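PDB 1XMX: hypothetical protein VC1899, which is of unknown function but carries a Card1-like endonuclease domain of the PD-(D/E)XK clan and may bind nucleic acid. Local coordinates for residues Val281-Gln284 against Glu289-Asn292; Ile306-Thr311 against Tyr323-Leu328. All coordinates share one frame; numbering follows the deposited sequence.

Interaction 1 of 2, residues Val281-Gln284 against Glu289-Asn292; sequences VYRQ and EVRN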
ATOM      1  N   VAL A 281       9.688   1.871   6.021  1.00 24.68           N
ATOM      2  CA  VAL A 281       8.577   2.475   6.763  1.00 24.32           C
ATOM      3  C   VAL A 281       9.028   2.613   8.215  1.00 26.36           C
ATOM      4  O   VAL A 281       9.497   1.634   8.826  1.00 27.18           O
ATOM      5  CB  VAL A 281       7.305   1.575   6.787  1.00 23.09           C
ATOM      6  CG1 VAL A 281       6.106   2.292   7.502  1.00 21.29           C
ATOM      7  CG2 VAL A 281       6.938   1.087   5.418  1.00 24.14           C
ATOM      8  N   TYR A 282       8.901   3.826   8.740  1.00 24.57           N
ATOM      9  CA  TYR A 282       9.282   4.175  10.093  1.00 27.50           C
ATOM     10  C   TYR A 282       8.064   4.651  10.909  1.00 28.60           C
ATOM     11  O   TYR A 282       7.225   5.395  10.382  1.00 26.45           O
ATOM     12  CB  TYR A 282      10.359   5.282  10.050  1.00 27.87           C
ATOM     13  CG  TYR A 282      11.622   4.884   9.305  1.00 28.62           C
ATOM     14  CD1 TYR A 282      11.756   5.114   7.935  1.00 29.12           C
ATOM     15  CD2 TYR A 282      12.677   4.279   9.976  1.00 29.61           C
ATOM     16  CE1 TYR A 282      12.922   4.748   7.248  1.00 29.33           C
ATOM     17  CE2 TYR A 282      13.853   3.886   9.305  1.00 30.39           C
ATOM     18  CZ  TYR A 282      13.967   4.126   7.934  1.00 29.31           C
ATOM     19  OH  TYR A 282      15.125   3.747   7.269  1.00 29.50           O
ATOM     20  N   ARG A 283       7.969   4.205  12.175  1.00 30.29           N
ATOM     21  CA  ARG A 283       6.975   4.724  13.120  1.00 32.20           C
ATOM     22  C   ARG A 283       7.659   5.051  14.443  1.00 32.02           C
ATOM     23  O   ARG A 283       8.359   4.203  14.993  1.00 32.00           O
ATOM     24  CB  ARG A 283       5.833   3.727  13.337  1.00 33.22           C
ATOM     25  CG  ARG A 283       4.944   3.546  12.105  1.00 34.33           C
ATOM     26  CD  ARG A 283       3.939   2.402  12.226  1.00 35.33           C
ATOM     27  NE  ARG A 283       4.590   1.104  12.285  1.00 36.55           N
ATOM     28  CZ  ARG A 283       3.991  -0.090  12.344  1.00 37.66           C
ATOM     29  NH1 ARG A 283       2.676  -0.222  12.358  1.00 38.61           N
ATOM     30  NH2 ARG A 283       4.740  -1.188  12.409  1.00 38.19           N
ATOM     31  N   GLN A 284       7.511   6.279  14.924  1.00 30.10           N
ATOM     32  CA  GLN A 284       8.099   6.678  16.190  1.00 31.66           C
ATOM     33  C   GLN A 284       7.157   6.346  17.333  1.00 31.12           C
ATOM     34  O   GLN A 284       5.954   6.637  17.246  1.00 29.72           O
ATOM     35  CB  GLN A 284       8.371   8.187  16.238  1.00 34.70           C
ATOM     36  CG  GLN A 284       9.705   8.634  15.687  1.00 39.01           C
ATOM     37  CD  GLN A 284      10.913   7.941  16.332  1.00 41.59           C
ATOM     38  OE1 GLN A 284      11.610   7.188  15.657  1.00 43.76           O
ATOM     39  NE2 GLN A 284      11.184   8.216  17.634  1.00 41.95           N
ATOM     40  N   GLU A 289      11.561   3.223  18.056  1.00 33.86           N
ATOM     41  CA  GLU A 289      11.163   3.128  16.679  1.00 36.82           C
ATOM     42  C   GLU A 289      10.847   1.705  16.260  1.00 36.65           C
ATOM     43  O   GLU A 289      11.583   0.761  16.638  1.00 36.07           O
ATOM     44  CB  GLU A 289      12.314   3.621  15.816  1.00 39.38           C
ATOM     45  CG  GLU A 289      11.944   3.929  14.404  1.00 41.76           C
ATOM     46  CD  GLU A 289      12.860   4.973  13.847  1.00 43.96           C
ATOM     47  OE1 GLU A 289      14.093   4.706  13.816  1.00 46.08           O
ATOM     48  OE2 GLU A 289      12.366   6.066  13.477  1.00 45.19           O
ATOM     49  N   VAL A 290       9.791   1.549  15.454  1.00 35.68           N
ATOM     50  CA  VAL A 290       9.640   0.316  14.661  1.00 35.31           C
ATOM     51  C   VAL A 290       9.766   0.508  13.140  1.00 35.11           C
ATOM     52  O   VAL A 290       9.106   1.355  12.570  1.00 32.94           O
ATOM     53  CB  VAL A 290       8.449  -0.607  15.111  1.00 35.02           C
ATOM     54  CG1 VAL A 290       7.755  -0.099  16.391  1.00 33.93           C
ATOM     55  CG2 VAL A 290       7.506  -0.954  13.961  1.00 35.63           C
ATOM     56  N   ARG A 291      10.695  -0.245  12.540  1.00 36.11           N
ATOM     57  CA  ARG A 291      11.051  -0.173  11.100  1.00 36.59           C
ATOM     58  C   ARG A 291      10.470  -1.408  10.396  1.00 34.92           C
ATOM     59  O   ARG A 291      10.534  -2.515  10.929  1.00 34.35           O
ATOM     60  CB  ARG A 291      12.587  -0.127  10.917  1.00 39.02           C
ATOM     61  CG  ARG A 291      13.138   0.302   9.516  1.00 40.18           C
ATOM     62  CD  ARG A 291      12.534  -0.457   8.344  1.00 42.85           C
ATOM     63  NE  ARG A 291      13.522  -1.039   7.406  1.00 46.30           N
ATOM     64  CZ  ARG A 291      13.703  -2.357   7.162  1.00 46.58           C
ATOM     65  NH1 ARG A 291      12.962  -3.273   7.805  1.00 46.40           N
ATOM     66  NH2 ARG A 291      14.630  -2.775   6.270  1.00 45.23           N
ATOM     67  N   ASN A 292       9.858  -1.198   9.234  1.00 33.41           N
ATOM     68  CA  ASN A 292       9.331  -2.274   8.437  1.00 31.02           C
ATOM     69  C   ASN A 292       9.758  -2.031   7.002  1.00 28.95           C
ATOM     70  O   ASN A 292      10.184  -0.946   6.688  1.00 27.24           O
ATOM     71  CB  ASN A 292       7.812  -2.307   8.533  1.00 32.54           C
ATOM     72  CG  ASN A 292       7.314  -2.848   9.874  1.00 34.17           C
ATOM     73  OD1 ASN A 292       7.488  -4.049  10.201  1.00 33.35           O
ATOM     74  ND2 ASN A 292       6.665  -1.970  10.651  1.00 31.24           N
TER
HETATM   75  O   HOH W   1       7.034   0.630  10.941  1.00 26.15           O

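Interaction 2 of 2, residues Ile306-Thr311 against Tyr323-Leu328; sequences IIECKT and YKLESL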
ATOM      1  N   ILE A 306      -0.411  -4.064  -0.178  1.00 19.22           N
ATOM      2  CA  ILE A 306       0.966  -4.488   0.110  1.00 21.08           C
ATOM      3  C   ILE A 306       1.248  -5.935  -0.321  1.00 19.64           C
ATOM      4  O   ILE A 306       0.505  -6.891  -0.004  1.00 18.94           O
ATOM      5  CB  ILE A 306       1.278  -4.425   1.629  1.00 21.96           C
ATOM      6  CG1 ILE A 306       1.041  -3.037   2.184  1.00 21.47           C
ATOM      7  CG2 ILE A 306       2.806  -4.798   1.915  1.00 23.13           C
ATOM      8  CD1 ILE A 306       0.945  -3.130   3.734  1.00 25.14           C
ATOM      9  N   ILE A 307       2.394  -6.110  -0.952  1.00 20.41           N
ATOM     10  CA  ILE A 307       2.799  -7.435  -1.381  1.00 20.84           C
ATOM     11  C   ILE A 307       4.140  -7.760  -0.718  1.00 22.82           C
ATOM     12  O   ILE A 307       5.130  -6.997  -0.881  1.00 20.69           O
ATOM     13  CB  ILE A 307       2.934  -7.488  -2.911  1.00 19.57           C
ATOM     14  CG1 ILE A 307       1.627  -7.056  -3.564  1.00 18.57           C
ATOM     15  CG2 ILE A 307       3.337  -8.943  -3.368  1.00 18.41           C
ATOM     16  CD1 ILE A 307       1.745  -6.809  -5.073  1.00 18.01           C
ATOM     17  N   GLU A 308       4.145  -8.850   0.053  1.00 21.55           N
ATOM     18  CA  GLU A 308       5.375  -9.394   0.587  1.00 22.59           C
ATOM     19  C   GLU A 308       5.808 -10.485  -0.383  1.00 22.51           C
ATOM     20  O   GLU A 308       4.986 -11.341  -0.756  1.00 21.50           O
ATOM     21  CB  GLU A 308       5.144 -10.077   1.932  1.00 26.36           C
ATOM     22  CG  GLU A 308       6.468 -10.436   2.629  1.00 32.07           C
ATOM     23  CD  GLU A 308       6.291 -10.811   4.082  1.00 36.39           C
ATOM     24  OE1 GLU A 308       5.195 -10.562   4.628  1.00 38.32           O
ATOM     25  OE2 GLU A 308       7.246 -11.373   4.688  1.00 38.96           O
ATOM     26  N   CYS A 309       7.071 -10.433  -0.801  1.00 21.71           N
ATOM     27  CA  CYS A 309       7.707 -11.531  -1.560  1.00 25.08           C
ATOM     28  C   CYS A 309       8.634 -12.392  -0.666  1.00 25.01           C
ATOM     29  O   CYS A 309       9.466 -11.856   0.050  1.00 27.97           O
ATOM     30  CB  CYS A 309       8.445 -10.984  -2.777  1.00 21.66           C
ATOM     31  SG  CYS A 309       7.321  -9.987  -3.778  1.00 26.46           S
ATOM     32  N   LYS A 310       8.397 -13.698  -0.639  1.00 24.62           N
ATOM     33  CA  LYS A 310       9.330 -14.648  -0.049  1.00 27.66           C
ATOM     34  C   LYS A 310       9.934 -15.563  -1.127  1.00 27.88           C
ATOM     35  O   LYS A 310       9.234 -16.066  -2.021  1.00 23.66           O
ATOM     36  CB  LYS A 310       8.683 -15.482   1.057  1.00 28.20           C
ATOM     37  CG  LYS A 310       8.422 -14.682   2.348  1.00 29.49           C
ATOM     38  CD  LYS A 310       7.803 -15.568   3.426  1.00 29.09           C
ATOM     39  CE  LYS A 310       8.803 -16.497   4.090  1.00 30.02           C
ATOM     40  NZ  LYS A 310      10.125 -15.769   4.231  1.00 30.25           N
ATOM     41  N   THR A 311      11.259 -15.709  -1.055  1.00 30.07           N
ATOM     42  CA  THR A 311      11.997 -16.717  -1.834  1.00 31.83           C
ATOM     43  C   THR A 311      12.432 -17.954  -0.986  1.00 32.61           C
ATOM     44  O   THR A 311      12.832 -18.960  -1.547  1.00 30.24           O
ATOM     45  CB  THR A 311      13.240 -16.106  -2.478  1.00 31.95           C
ATOM     46  OG1 THR A 311      14.008 -15.502  -1.438  1.00 33.41           O
ATOM     47  CG2 THR A 311      12.889 -15.034  -3.529  1.00 29.77           C
ATOM     48  N   TYR A 323       0.829 -13.437  10.268  1.00 23.80           N
ATOM     49  CA  TYR A 323       0.344 -12.559  11.358  1.00 24.11           C
ATOM     50  C   TYR A 323       0.922 -11.171  11.271  1.00 23.55           C
ATOM     51  O   TYR A 323       0.219 -10.166  11.503  1.00 23.11           O
ATOM     52  CB  TYR A 323       0.739 -13.111  12.710  1.00 24.41           C
ATOM     53  CG  TYR A 323       0.044 -14.333  13.028  1.00 24.47           C
ATOM     54  CD1 TYR A 323      -1.335 -14.368  13.072  1.00 25.10           C
ATOM     55  CD2 TYR A 323       0.752 -15.489  13.272  1.00 25.27           C
ATOM     56  CE1 TYR A 323      -2.012 -15.542  13.366  1.00 25.35           C
ATOM     57  CE2 TYR A 323       0.099 -16.644  13.551  1.00 25.64           C
ATOM     58  CZ  TYR A 323      -1.278 -16.667  13.603  1.00 25.56           C
ATOM     59  OH  TYR A 323      -1.890 -17.873  13.931  1.00 28.05           O
ATOM     60  N   LYS A 324       2.222 -11.125  10.968  1.00 21.26           N
ATOM     61  CA  LYS A 324       2.897  -9.861  10.781  1.00 21.14           C
ATOM     62  C   LYS A 324       2.400  -9.113   9.552  1.00 22.33           C
ATOM     63  O   LYS A 324       2.219  -7.906   9.607  1.00 22.54           O
ATOM     64  CB  LYS A 324       4.395 -10.060  10.679  1.00 20.82           C
ATOM     65  CG  LYS A 324       5.135  -8.773  10.556  1.00 23.51           C
ATOM     66  CD  LYS A 324       6.557  -9.082  10.092  1.00 26.19           C
ATOM     67  CE  LYS A 324       7.562  -8.032  10.447  1.00 29.02           C
ATOM     68  NZ  LYS A 324       7.583  -6.889   9.472  1.00 33.69           N
ATOM     69  N   LEU A 325       2.232  -9.811   8.428  1.00 23.25           N
ATOM     70  CA  LEU A 325       1.712  -9.144   7.206  1.00 22.45           C
ATOM     71  C   LEU A 325       0.336  -8.526   7.453  1.00 21.40           C
ATOM     72  O   LEU A 325       0.143  -7.362   7.164  1.00 21.67           O
ATOM     73  CB  LEU A 325       1.654 -10.105   6.008  1.00 22.43           C
ATOM     74  CG  LEU A 325       1.222  -9.571   4.624  1.00 23.00           C
ATOM     75  CD1 LEU A 325       2.024  -8.345   4.177  1.00 19.86           C
ATOM     76  CD2 LEU A 325       1.296 -10.700   3.555  1.00 20.87           C
ATOM     77  N   GLU A 326      -0.598  -9.295   7.992  1.00 22.33           N
ATOM     78  CA  GLU A 326      -1.912  -8.792   8.349  1.00 26.57           C
ATOM     79  C   GLU A 326      -1.878  -7.574   9.300  1.00 26.55           C
ATOM     80  O   GLU A 326      -2.726  -6.655   9.243  1.00 23.62           O
ATOM     81  CB  GLU A 326      -2.723  -9.873   9.038  1.00 29.79           C
ATOM     82  CG  GLU A 326      -4.158  -9.458   9.118  1.00 36.50           C
ATOM     83  CD  GLU A 326      -4.813  -9.868  10.407  1.00 40.76           C
ATOM     84  OE1 GLU A 326      -4.084  -9.962  11.428  1.00 44.56           O
ATOM     85  OE2 GLU A 326      -6.052 -10.120  10.408  1.00 43.30           O
ATOM     86  N   SER A 327      -0.913  -7.596  10.202  1.00 25.72           N
ATOM     87  CA  SER A 327      -0.775  -6.548  11.153  1.00 25.62           C
ATOM     88  C   SER A 327      -0.247  -5.249  10.497  1.00 25.72           C
ATOM     89  O   SER A 327      -0.633  -4.139  10.878  1.00 26.01           O
ATOM     90  CB  SER A 327       0.151  -7.035  12.237  1.00 27.32           C
ATOM     91  OG  SER A 327       0.780  -5.935  12.813  1.00 31.47           O
ATOM     92  N   LEU A 328       0.672  -5.372   9.562  1.00 24.64           N
ATOM     93  CA  LEU A 328       1.121  -4.218   8.812  1.00 26.92           C
ATOM     94  C   LEU A 328      -0.023  -3.581   7.975  1.00 27.93           C
ATOM     95  O   LEU A 328      -0.246  -2.377   7.983  1.00 28.92           O
ATOM     96  CB  LEU A 328       2.202  -4.660   7.870  1.00 27.64           C
ATOM     97  CG  LEU A 328       3.530  -4.844   8.561  1.00 27.43           C
ATOM     98  CD1 LEU A 328       4.444  -5.304   7.438  1.00 29.80           C
ATOM     99  CD2 LEU A 328       3.950  -3.510   9.076  1.00 26.23           C
TER

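Interaction 1 of 2, residues Val281-Gln284 against Glu289-Asn292
A beta hairpin of strands 279-285 and 288-300 holds this contact, with Val281, Tyr282, Arg283 and Gln284 set antiparallel against Asn292, Arg291, Val290 and Glu289. Val281 and Asn292 are a hydrogen-bonded pair: Val281 N reaches Asn292 O at 2.9 Å, and Asn292 N returns a bond to Val281 O. Arg283 and Val290 repeat this more loosely, both bonds being 3.1 Å between Arg283 N and Val290 O and between Val290 N and Arg283 O. On the face carrying Arg283 and Asn292, a bound water is gripped by four groups. It accepts from Arg283 NE at 2.8 Å and from Asn292 ND2 at 2.6 Å, donates to Val290 O at 2.7 Å, and makes a weak, long bond to Val281 O. The arginine gets there by a bend at chi3 (-66°), which folds its guanidinium back over the neighbouring strand near Val290 CG2. With its amide nitrogen spent on the water, Asn292 gives OD1 to Lys324 of helix 321-333, so both ends of the amide are engaged and its rotation is fixed. Leu331 and Leu332 of that helix pack on the same face. On the other face the CD2-CE2 side of the Tyr282 ring meets two residues of the partner strand obliquely: CE2 sits 3.7 Å from Arg291 CG, and CD2 is 3.9 Å from Glu289 CD. Arg291 touches the ring through CG, its bent chain carrying the guanidinium away, with its plane 68° from the ring's. Arg154 and Glu156 of strand 154-156 also touch this tyrosine. Such register, with hydrogen-bonded and non-hydrogen-bonded pairs taking turns, is that of a regular antiparallel hairpin, here within the mixed sheet of the endonuclease-like domain.

Interaction 2 of 2, residues Ile306-Thr311 against Tyr323-Leu328
Leu325 and Leu328, on one side of helix 321-333, rest on Ile306 and Glu308 of strand 303-310. Lys324, the second residue of the helical segment, passes alongside: its NZ stays 6.5 Å from Glu308 OE1, the amine turning to the hairpin instead. Leu325 comes next and points toward the strand. Its CG lies anti to the backbone N (chi1 -176°), which carries the branched end down between the two strand residues. CD1 meets Ile306 CG2 at 4.3 Å. The outstretched Glu308 side chain lies alongside that of Leu325 and points the opposite way, with Glu308 OE1 3.8 Å from Leu325 CB. Helix and strand run nearly antiparallel, their axes 9.9 Å apart at 156°, as in a beta-alpha-beta crossover; strand 338-343 then returns parallel to and beside strand 303-310. Glu308 and Lys310, together with Asp295 on the adjoining strand, match the Asp...Glu-X-Lys signature of PD-(D/E)XK nucleases, consistent with a metal-binding active site there. Ala339 of the returning strand also touches Leu325. A turn later, Leu328 is reached through its backbone: Ile306 CD1 lies 4.4 Å from Leu328 C, and the leucine side chain turns to Asn292. Behind the strand, Ile307 and Cys309 face the other way, onto Val258 of helix 243-266.

Overall arrangement
Interactions 1 and 2 lie in series along the chain, with centres about 15 Å apart, inside the one endonuclease-like domain. Strand 288-300 is shared: it pairs antiparallel with strand 279-285 in the hairpin of interaction 1 and with strand 303-310 of interaction 2, so both belong to one mixed sheet. Helix 321-333 packs on both from one face of the sheet, the face carrying Arg283, Asn292, Ile306 and Glu308; Lys324 links it to the hairpin, and Leu328 CD2 packs against Asn292 ND2. Asp295, on the shared strand, and Glu308 and Lys310, on the next, match the nuclease signature, consistent with an active site beside these contacts.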